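Local coordinates for protein peruvianin-I (Thevetia peruviana, PDB 6ORM) that probably acts as a proteolytic enzyme of plant latex, a germin-like protein of the cupin fold classed as a cysteine peptidase, at residues R76-P81 with N144-A149; E103-F108 with V138-G143; S95-T100 with K119-G124. All blocks are in the same frame, centred on the assembly; numbering follows the deposited sequence.

Interaction 1 (R76-P81 with N144-A149). With NAG (2-acetamido-2-deoxy-beta-D-glucopyranose), chain E.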
loop_
_atom_site.group_PDB
_atom_site.type_symbol
_atom_site.label_atom_id
_atom_site.label_comp_id
_atom_site.label_asym_id
_atom_site.label_seq_id
_atom_site.Cartn_x
_atom_site.Cartn_y
_atom_site.Cartn_z
ATOM N N ARG A 76 -17.028 -2.388 20.134
ATOM C CA ARG A 76 -17.735 -1.706 21.208
ATOM C C ARG A 76 -17.076 -2.046 22.535
ATOM O O ARG A 76 -16.867 -3.223 22.846
ATOM C CB ARG A 76 -19.213 -2.097 21.249
ATOM C CG ARG A 76 -19.992 -1.362 22.336
ATOM C CD ARG A 76 -21.391 -1.932 22.536
ATOM N NE ARG A 76 -21.366 -3.312 23.008
ATOM C CZ ARG A 76 -22.380 -4.164 22.888
ATOM N NH1 ARG A 76 -23.521 -3.770 22.339
ATOM N NH2 ARG A 76 -22.262 -5.403 23.346
ATOM N N CYS A 77 -16.764 -1.019 23.317
ATOM C CA CYS A 77 -16.153 -1.187 24.626
ATOM C C CYS A 77 -17.085 -0.607 25.677
ATOM O O CYS A 77 -17.509 0.548 25.566
ATOM C CB CYS A 77 -14.782 -0.512 24.689
ATOM S SG CYS A 77 -13.556 -1.112 23.484
ATOM N N VAL A 78 -17.396 -1.404 26.694
ATOM C CA VAL A 78 -18.202 -0.967 27.827
ATOM C C VAL A 78 -17.365 -1.121 29.088
ATOM O O VAL A 78 -16.772 -2.180 29.323
ATOM C CB VAL A 78 -19.515 -1.765 27.929
ATOM C CG1 VAL A 78 -20.315 -1.336 29.153
ATOM C CG2 VAL A 78 -20.335 -1.593 26.655
ATOM N N LEU A 79 -17.316 -0.063 29.891
ATOM C CA LEU A 79 -16.551 -0.039 31.130
ATOM C C LEU A 79 -17.514 0.089 32.298
ATOM O O LEU A 79 -18.307 1.036 32.351
ATOM C CB LEU A 79 -15.550 1.116 31.135
ATOM C CG LEU A 79 -14.330 1.005 30.219
ATOM C CD1 LEU A 79 -13.577 2.327 30.176
ATOM C CD2 LEU A 79 -13.414 -0.122 30.679
ATOM N N LEU A 80 -17.450 -0.865 33.224
ATOM C CA LEU A 80 -18.160 -0.735 34.482
ATOM C C LEU A 80 -17.629 0.476 35.245
ATOM O O LEU A 80 -16.560 1.002 34.922
ATOM C CB LEU A 80 -17.992 -2.005 35.313
ATOM C CG LEU A 80 -18.587 -3.280 34.717
ATOM C CD1 LEU A 80 -18.163 -4.493 35.527
ATOM C CD2 LEU A 80 -20.104 -3.179 34.652
ATOM N N PRO A 81 -18.369 0.956 36.246
ATOM C CA PRO A 81 -17.815 1.984 37.135
ATOM C C PRO A 81 -16.471 1.539 37.695
ATOM O O PRO A 81 -16.290 0.384 38.084
ATOM C CB PRO A 81 -18.877 2.112 38.229
ATOM C CG PRO A 81 -20.149 1.732 37.548
ATOM C CD PRO A 81 -19.782 0.663 36.553
ATOM N N ASN A 144 -22.036 3.013 33.617
ATOM C CA ASN A 144 -21.202 2.441 32.573
ATOM C C ASN A 144 -20.766 3.507 31.579
ATOM O O ASN A 144 -21.506 4.446 31.277
ATOM C CB ASN A 144 -21.948 1.351 31.804
ATOM C CG ASN A 144 -22.234 0.120 32.634
ATOM O OD1 ASN A 144 -21.656 -0.094 33.700
ATOM N ND2 ASN A 144 -23.149 -0.704 32.132
ATOM N N ALA A 145 -19.561 3.336 31.051
ATOM C CA ALA A 145 -19.068 4.122 29.931
ATOM C C ALA A 145 -19.057 3.240 28.691
ATOM O O ALA A 145 -18.610 2.089 28.748
ATOM C CB ALA A 145 -17.671 4.670 30.216
ATOM N N THR A 146 -19.557 3.769 27.579
ATOM C CA THR A 146 -19.553 3.061 26.305
ATOM C C THR A 146 -18.843 3.907 25.259
ATOM O O THR A 146 -19.101 5.110 25.150
ATOM C CB THR A 146 -20.979 2.742 25.840
ATOM O OG1 THR A 146 -21.643 1.949 26.833
ATOM C CG2 THR A 146 -20.957 1.977 24.520
ATOM N N PHE A 147 -17.940 3.282 24.508
ATOM C CA PHE A 147 -17.332 3.932 23.360
ATOM C C PHE A 147 -17.093 2.906 22.263
ATOM O O PHE A 147 -16.964 1.709 22.525
ATOM C CB PHE A 147 -16.027 4.660 23.724
ATOM C CG PHE A 147 -14.964 3.778 24.321
ATOM C CD1 PHE A 147 -14.962 3.493 25.676
ATOM C CD2 PHE A 147 -13.943 3.268 23.532
ATOM C CE1 PHE A 147 -13.977 2.700 26.229
ATOM C CE2 PHE A 147 -12.954 2.475 24.080
ATOM C CZ PHE A 147 -12.968 2.194 25.433
ATOM N N TYR A 148 -17.050 3.397 21.028
ATOM C CA TYR A 148 -16.816 2.576 19.852
ATOM C C TYR A 148 -15.482 2.958 19.233
ATOM O O TYR A 148 -15.193 4.145 19.052
ATOM C CB TYR A 148 -17.943 2.749 18.833
ATOM C CG TYR A 148 -19.271 2.244 19.335
ATOM C CD1 TYR A 148 -20.048 3.009 20.192
ATOM C CD2 TYR A 148 -19.740 0.990 18.967
ATOM C CE1 TYR A 148 -21.258 2.546 20.661
ATOM C CE2 TYR A 148 -20.950 0.518 19.429
ATOM C CZ TYR A 148 -21.704 1.301 20.276
ATOM O OH TYR A 148 -22.911 0.836 20.743
ATOM N N ALA A 149 -14.672 1.954 18.921
ATOM C CA ALA A 149 -13.394 2.153 18.255
ATOM C C ALA A 149 -13.527 1.741 16.794
ATOM O O ALA A 149 -13.830 0.579 16.500
ATOM C CB ALA A 149 -12.290 1.351 18.945
HETATM C C1 NAG E . -23.597 -1.938 32.719
HETATM C C2 NAG E . -24.928 -1.758 33.440
HETATM C C3 NAG E . -25.435 -3.103 33.965
HETATM C C4 NAG E . -25.502 -4.119 32.830
HETATM C C5 NAG E . -24.149 -4.201 32.120
HETATM C C6 NAG E . -24.188 -5.057 30.874
HETATM C C7 NAG E . -25.520 0.366 34.503
HETATM C C8 NAG E . -25.305 1.275 35.675
HETATM N N2 NAG E . -24.827 -0.777 34.509
HETATM O O3 NAG E . -26.721 -2.959 34.563
HETATM O O4 NAG E . -25.848 -5.398 33.356
HETATM O O5 NAG E . -23.743 -2.897 31.682
HETATM O O6 NAG E . -24.941 -4.426 29.847
HETATM O O7 NAG E . -26.288 0.654 33.590
#
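Cys-77 lies against the flat of the Phe-147 ring. Its CB stands over one face, shifted toward the rim, and comes to 3.3 Å from Phe-147 CZ, while SG reaches the same ring obliquely, 4.3 Å from its centroid, as a sulfur-aromatic contact. The ring is brought over the neighbouring strand by a first torsion that sets CG between the backbone N and the carbonyl carbon (chi1 59°). At its edge and in its plane sits Leu-79 CD1, 4.0 Å from Phe-147 CE1. Val-97, Ile-104 and Thr-137 also touch this phenylalanine, so an alanine here would probably open a gap between the two sheets and leave Cys-77 and Leu-79 without their aromatic partner. On the opposite face of the sheet, Arg-76 and Tyr-148 run side by side and point the same way. Arg-76 CG is 3.6 Å from Tyr-148 CE2, and the guanidinium plane is turned 65° from the phenol ring, with its NH2 hydrogen-bonded to Gln-44 O and Thr-57 OG1. Next along, Val-78 and Thr-146 also lie alongside each other, the threonine hydroxyl being hydrogen-bonded to Glu-101. Asn-144 turns its amide toward Leu-80 and Pro-81, with OD1 3.5 Å from Pro-81 CD, and carries N-acetylglucosamine through a covalent ND2-C1 bond. Four backbone hydrogen bonds fix this register: Cys-77 and Phe-147 exchange two, as do Leu-79 and Ala-145. Cys-77 N to Phe-147 O is the most nearly linear, at 168°. Paired this way, strands 73-79 and 145-151 are antiparallel neighbours within one sheet of the cupin beta-barrel, Phe-147 facing the barrel interior and the glycan standing at the strand end.

Interaction 2 (E103-F108 with V138-G143); sequences EILEGF and VNVGTG
Leu-105 and Val-138 form a hydrogen-bonded antiparallel pair that joins strands 104-109 and 135-139 in the three-stranded sheet of the cupin barrel. Backbone bonds come first. Leu-105 N gives to Val-138 O at 2.7 Å, and the return bond runs from Val-138 N to Leu-105 O. Two residues further along 138-143, where the second strand leaves the sheet, Glu-103 O accepts from Val-140 N at 3.0 Å, with the donor tilted 29° from the carbonyl plane, and more weakly from Gly-141 N. A CB on Gly-141 would point at the backbone N of Glu-103, and glycine lets the turn come this close.

Among van der Waals contacts, Leu-105 and Val-140 cross at about a right angle, CG of the leucine 3.7 Å from CG1 of the valine. Val-140 CG2 lies over the peptide of Glu-103, 3.6 Å from its carbonyl O. Ile-104 turns to the other face, against Ala-145 and Phe-147 of the facing sheet.

The polar side chains organise the turn. Glu-103 OE1 makes a salt bridge to Arg-120 NH1. Asn-139, its CG anti to the backbone N (chi1 -172°), reaches forward along the turn with its amide: OD1 takes the N-H of Gly-141, an Asx turn, and ND2 gives to Gly-143 O at 160° at the donor hydrogen. Both ends of the amide are thereby engaged, which fixes its rotation. A single water ties the two segments together, accepting from Glu-103 N and donating to Thr-142 O and, at 2.7 Å, to Asn-139 OD1.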
loop_
_atom_site.group_PDB
_atom_site.type_symbol
_atom_site.label_atom_id
_atom_site.label_comp_id
_atom_site.label_asym_id
_atom_site.label_seq_id
_atom_site.Cartn_x
_atom_site.Cartn_y
_atom_site.Cartn_z
ATOM N N GLU A 103 -18.527 8.969 30.776
ATOM C CA GLU A 103 -17.361 9.825 30.611
ATOM C C GLU A 103 -16.094 9.031 30.875
ATOM O O GLU A 103 -16.028 8.247 31.826
ATOM C CB GLU A 103 -17.393 11.040 31.543
ATOM C CG GLU A 103 -18.531 11.995 31.289
ATOM C CD GLU A 103 -18.433 13.230 32.155
ATOM O OE1 GLU A 103 -17.374 13.428 32.790
ATOM O OE2 GLU A 103 -19.416 13.999 32.202
ATOM N N ILE A 104 -15.087 9.241 30.028
ATOM C CA ILE A 104 -13.861 8.459 30.073
ATOM C C ILE A 104 -12.652 9.378 29.993
ATOM O O ILE A 104 -12.711 10.473 29.423
ATOM C CB ILE A 104 -13.799 7.420 28.933
ATOM C CG1 ILE A 104 -14.010 8.105 27.580
ATOM C CG2 ILE A 104 -14.814 6.322 29.149
ATOM C CD1 ILE A 104 -13.964 7.165 26.396
ATOM N N LEU A 105 -11.546 8.916 30.573
ATOM C CA LEU A 105 -10.225 9.451 30.273
ATOM C C LEU A 105 -9.604 8.574 29.195
ATOM O O LEU A 105 -9.460 7.363 29.386
ATOM C CB LEU A 105 -9.339 9.478 31.517
ATOM C CG LEU A 105 -9.496 10.638 32.499
ATOM C CD1 LEU A 105 -8.373 10.602 33.529
ATOM C CD2 LEU A 105 -9.525 11.974 31.766
ATOM N N GLU A 106 -9.257 9.179 28.063
ATOM C CA GLU A 106 -8.673 8.475 26.930
ATOM C C GLU A 106 -7.315 9.090 26.625
ATOM O O GLU A 106 -7.208 10.310 26.475
ATOM C CB GLU A 106 -9.595 8.562 25.709
ATOM C CG GLU A 106 -9.087 7.838 24.477
ATOM C CD GLU A 106 -9.297 6.341 24.546
ATOM O OE1 GLU A 106 -10.249 5.902 25.227
ATOM O OE2 GLU A 106 -8.512 5.606 23.913
ATOM N N GLY A 107 -6.282 8.255 26.539
ATOM C CA GLY A 107 -4.955 8.761 26.238
ATOM C C GLY A 107 -4.096 7.757 25.503
ATOM O O GLY A 107 -4.329 6.547 25.565
ATOM N N PHE A 108 -3.090 8.281 24.798
ATOM C CA PHE A 108 -2.050 7.463 24.189
ATOM C C PHE A 108 -0.689 8.096 24.452
ATOM O O PHE A 108 -0.578 9.293 24.723
ATOM C CB PHE A 108 -2.279 7.266 22.677
ATOM C CG PHE A 108 -1.913 8.459 21.829
ATOM C CD1 PHE A 108 -0.618 8.632 21.359
ATOM C CD2 PHE A 108 -2.874 9.390 21.473
ATOM C CE1 PHE A 108 -0.284 9.725 20.575
ATOM C CE2 PHE A 108 -2.548 10.485 20.685
ATOM C CZ PHE A 108 -1.250 10.651 20.236
ATOM N N VAL A 138 -10.074 5.011 30.912
ATOM C CA VAL A 138 -10.529 4.873 32.291
ATOM C C VAL A 138 -11.911 5.499 32.403
ATOM O O VAL A 138 -12.147 6.600 31.895
ATOM C CB VAL A 138 -9.551 5.523 33.294
ATOM C CG1 VAL A 138 -10.058 5.356 34.726
ATOM C CG2 VAL A 138 -8.157 4.926 33.146
ATOM N N ASN A 139 -12.822 4.794 33.070
ATOM C CA ASN A 139 -14.159 5.304 33.351
ATOM C C ASN A 139 -14.088 6.299 34.507
ATOM O O ASN A 139 -13.751 5.922 35.633
ATOM C CB ASN A 139 -15.093 4.142 33.685
ATOM C CG ASN A 139 -16.546 4.565 33.802
ATOM O OD1 ASN A 139 -16.867 5.753 33.807
ATOM N ND2 ASN A 139 -17.435 3.584 33.901
ATOM N N VAL A 140 -14.398 7.567 34.230
ATOM C CA VAL A 140 -14.381 8.608 35.250
ATOM C C VAL A 140 -15.768 9.194 35.508
ATOM O O VAL A 140 -15.899 10.146 36.276
ATOM C CB VAL A 140 -13.377 9.723 34.895
ATOM C CG1 VAL A 140 -11.958 9.171 34.883
ATOM C CG2 VAL A 140 -13.724 10.360 33.555
ATOM N N GLY A 141 -16.807 8.652 34.873
ATOM C CA GLY A 141 -18.161 9.110 35.067
ATOM C C GLY A 141 -18.987 8.171 35.926
ATOM O O GLY A 141 -18.481 7.238 36.555
ATOM N N THR A 142 -20.287 8.448 35.962
ATOM C CA THR A 142 -21.224 7.624 36.706
ATOM C C THR A 142 -21.783 6.535 35.796
ATOM O O THR A 142 -21.964 6.738 34.592
ATOM C CB THR A 142 -22.370 8.461 37.280
ATOM O OG1 THR A 142 -22.916 9.294 36.249
ATOM C CG2 THR A 142 -21.882 9.330 38.432
ATOM N N GLY A 143 -22.045 5.371 36.386
ATOM C CA GLY A 143 -22.531 4.230 35.633
ATOM C C GLY A 143 -21.512 3.695 34.634
ATOM O O GLY A 143 -20.300 3.894 34.757
HETATM O O HOH W 1 -19.185 6.925 32.935
#

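Interaction 3 (S95-T100 with K119-G124); sequences SLVMAT and KRLTPG
Leu-121 points from the end of strand 116-121 toward Ala-99 on strand 95-101, bridging the two facing sheets of the cupin barrel; the touching parts of the chain run 69° apart and are not paired as strands. Leu-121 CB lies 4.1 Å from Ala-99 CB. The first torsion sets CG anti to the carbonyl carbon (chi1 -50°), which brings it beside the CB of Glu-106 on the neighbouring strand 104-109, where Ile-104 also touches the leucine. From this branch point CD1 carries the side chain on to Val-97, whose CG1 is 4.3 Å from Leu-121 CD1, a looser touch. The leucine is packed as well by Phe-127 and by Ile-38 of the second subunit, which makes this hydrophobic group part of the assembly as well as of the barrel.

Beyond Leu-121 the chain turns and comes up against the backbone of strand 95-101. Ala-99 CB sits 3.6 Å from Thr-122 O, small enough to let the turn press close. Ala-99 O takes the N-H of Gly-124 at 2.7 Å, nearly straight at 167°, and Pro-123 CA adds a CA-H...O contact to that same oxygen. Gly-124 has a positive phi, where a CB would collide with the carbonyl O of Pro-123. Lys-43 of the second subunit hydrogen-bonds through NZ to Pro-123 O on the turn. At the outer end of the contact the Pro-123 ring lies over the carbonyl of Thr-100, Pro-123 CB 3.4 Å from Thr-100 O.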
loop_
_atom_site.group_PDB
_atom_site.type_symbol
_atom_site.label_atom_id
_atom_site.label_comp_id
_atom_site.label_asym_id
_atom_site.label_seq_id
_atom_site.Cartn_x
_atom_site.Cartn_y
_atom_site.Cartn_z
ATOM N N SER A 95 -6.891 3.799 15.620
ATOM C CA SER A 95 -8.162 3.638 16.315
ATOM C C SER A 95 -8.793 5.005 16.514
ATOM O O SER A 95 -8.194 5.882 17.144
ATOM C CB SER A 95 -7.976 2.930 17.659
ATOM O OG SER A 95 -9.225 2.747 18.303
ATOM N N LEU A 96 -10.000 5.179 15.982
ATOM C CA LEU A 96 -10.788 6.391 16.165
ATOM C C LEU A 96 -11.901 6.068 17.156
ATOM O O LEU A 96 -12.832 5.321 16.835
ATOM C CB LEU A 96 -11.342 6.884 14.829
ATOM C CG LEU A 96 -12.121 8.201 14.807
ATOM C CD1 LEU A 96 -11.339 9.317 15.489
ATOM C CD2 LEU A 96 -12.455 8.584 13.373
ATOM N N VAL A 97 -11.795 6.625 18.356
ATOM C CA VAL A 97 -12.714 6.325 19.449
ATOM C C VAL A 97 -13.845 7.345 19.444
ATOM O O VAL A 97 -13.600 8.551 19.342
ATOM C CB VAL A 97 -11.977 6.340 20.800
ATOM C CG1 VAL A 97 -12.969 6.256 21.951
ATOM C CG2 VAL A 97 -10.974 5.205 20.871
ATOM N N MET A 98 -15.086 6.864 19.533
ATOM C CA MET A 98 -16.234 7.731 19.769
ATOM C C MET A 98 -16.895 7.340 21.081
ATOM O O MET A 98 -17.382 6.212 21.222
ATOM C CB MET A 98 -17.262 7.666 18.639
ATOM C CG MET A 98 -18.441 8.602 18.911
ATOM S SD MET A 98 -19.580 8.862 17.539
ATOM C CE MET A 98 -20.293 7.227 17.375
ATOM N N ALA A 99 -16.930 8.275 22.026
ATOM C CA ALA A 99 -17.660 8.079 23.269
ATOM C C ALA A 99 -19.148 8.304 23.032
ATOM O O ALA A 99 -19.545 9.257 22.357
ATOM C CB ALA A 99 -17.149 9.034 24.349
ATOM N N THR A 100 -19.972 7.405 23.571
ATOM C CA THR A 100 -21.420 7.500 23.419
ATOM C C THR A 100 -22.197 7.490 24.729
ATOM O O THR A 100 -23.350 7.934 24.735
ATOM C CB THR A 100 -21.944 6.362 22.528
ATOM O OG1 THR A 100 -21.600 5.099 23.109
ATOM C CG2 THR A 100 -21.335 6.455 21.132
ATOM N N LYS A 119 -7.201 13.185 27.215
ATOM C CA LYS A 119 -8.337 14.089 27.307
ATOM C C LYS A 119 -9.503 13.357 27.952
ATOM O O LYS A 119 -9.626 12.132 27.846
ATOM C CB LYS A 119 -8.767 14.624 25.933
ATOM C CG LYS A 119 -7.785 15.587 25.285
ATOM C CD LYS A 119 -7.657 16.885 26.068
ATOM C CE LYS A 119 -8.942 17.692 26.037
ATOM N NZ LYS A 119 -8.798 18.987 26.763
ATOM N N ARG A 120 -10.352 14.121 28.631
ATOM C CA ARG A 120 -11.625 13.607 29.111
ATOM C C ARG A 120 -12.642 13.665 27.978
ATOM O O ARG A 120 -12.775 14.693 27.308
ATOM C CB ARG A 120 -12.108 14.416 30.314
ATOM C CG ARG A 120 -13.359 13.869 30.986
ATOM C CD ARG A 120 -14.617 14.542 30.456
ATOM N NE ARG A 120 -14.587 15.992 30.637
ATOM C CZ ARG A 120 -15.258 16.645 31.579
ATOM N NH1 ARG A 120 -16.025 15.980 32.433
ATOM N NH2 ARG A 120 -15.167 17.966 31.666
ATOM N N LEU A 121 -13.347 12.555 27.755
ATOM C CA LEU A 121 -14.345 12.444 26.700
ATOM C C LEU A 121 -15.737 12.279 27.297
ATOM O O LEU A 121 -15.919 11.562 28.285
ATOM C CB LEU A 121 -14.054 11.259 25.769
ATOM C CG LEU A 121 -12.660 11.059 25.167
ATOM C CD1 LEU A 121 -12.698 9.957 24.111
ATOM C CD2 LEU A 121 -12.113 12.345 24.581
ATOM N N THR A 122 -16.712 12.972 26.705
ATOM C CA THR A 122 -18.127 12.800 27.017
ATOM C C THR A 122 -18.844 12.381 25.732
ATOM O O THR A 122 -18.234 12.455 24.657
ATOM C CB THR A 122 -18.703 14.092 27.611
ATOM O OG1 THR A 122 -18.784 15.099 26.594
ATOM C CG2 THR A 122 -17.830 14.592 28.757
ATOM N N PRO A 123 -20.102 11.929 25.783
ATOM C CA PRO A 123 -20.747 11.397 24.571
ATOM C C PRO A 123 -20.688 12.369 23.398
ATOM O O PRO A 123 -20.980 13.559 23.537
ATOM C CB PRO A 123 -22.190 11.149 25.024
ATOM C CG PRO A 123 -22.072 10.877 26.477
ATOM C CD PRO A 123 -20.985 11.791 26.959
ATOM N N GLY A 124 -20.303 11.849 22.228
ATOM C CA GLY A 124 -20.123 12.636 21.028
ATOM C C GLY A 124 -18.673 12.913 20.685
ATOM O O GLY A 124 -18.354 13.155 19.512
#

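From the N terminus, strand 73-79 comes first and waits longest for its partner: interaction 1 closes the widest loop only when the chain returns at 144-149. Interactions 2 and 3 both nest inside it. Strand 95-101 runs on into strand 104-109, and the chain then comes back through 119-124, closing interaction 3, before 138-143 closes interaction 2; these two therefore cross. Interaction 1 belongs to the five-stranded sheet, interaction 2 to the three-stranded sheet, and interaction 3 spans them. Tyr-148 O to Met-98 N joins interactions 1 and 3, and Ile-104 O to Leu-121 N joins 2 and 3. All three lie on the same side of the chain's centre, their centres 9 to 10 Å apart.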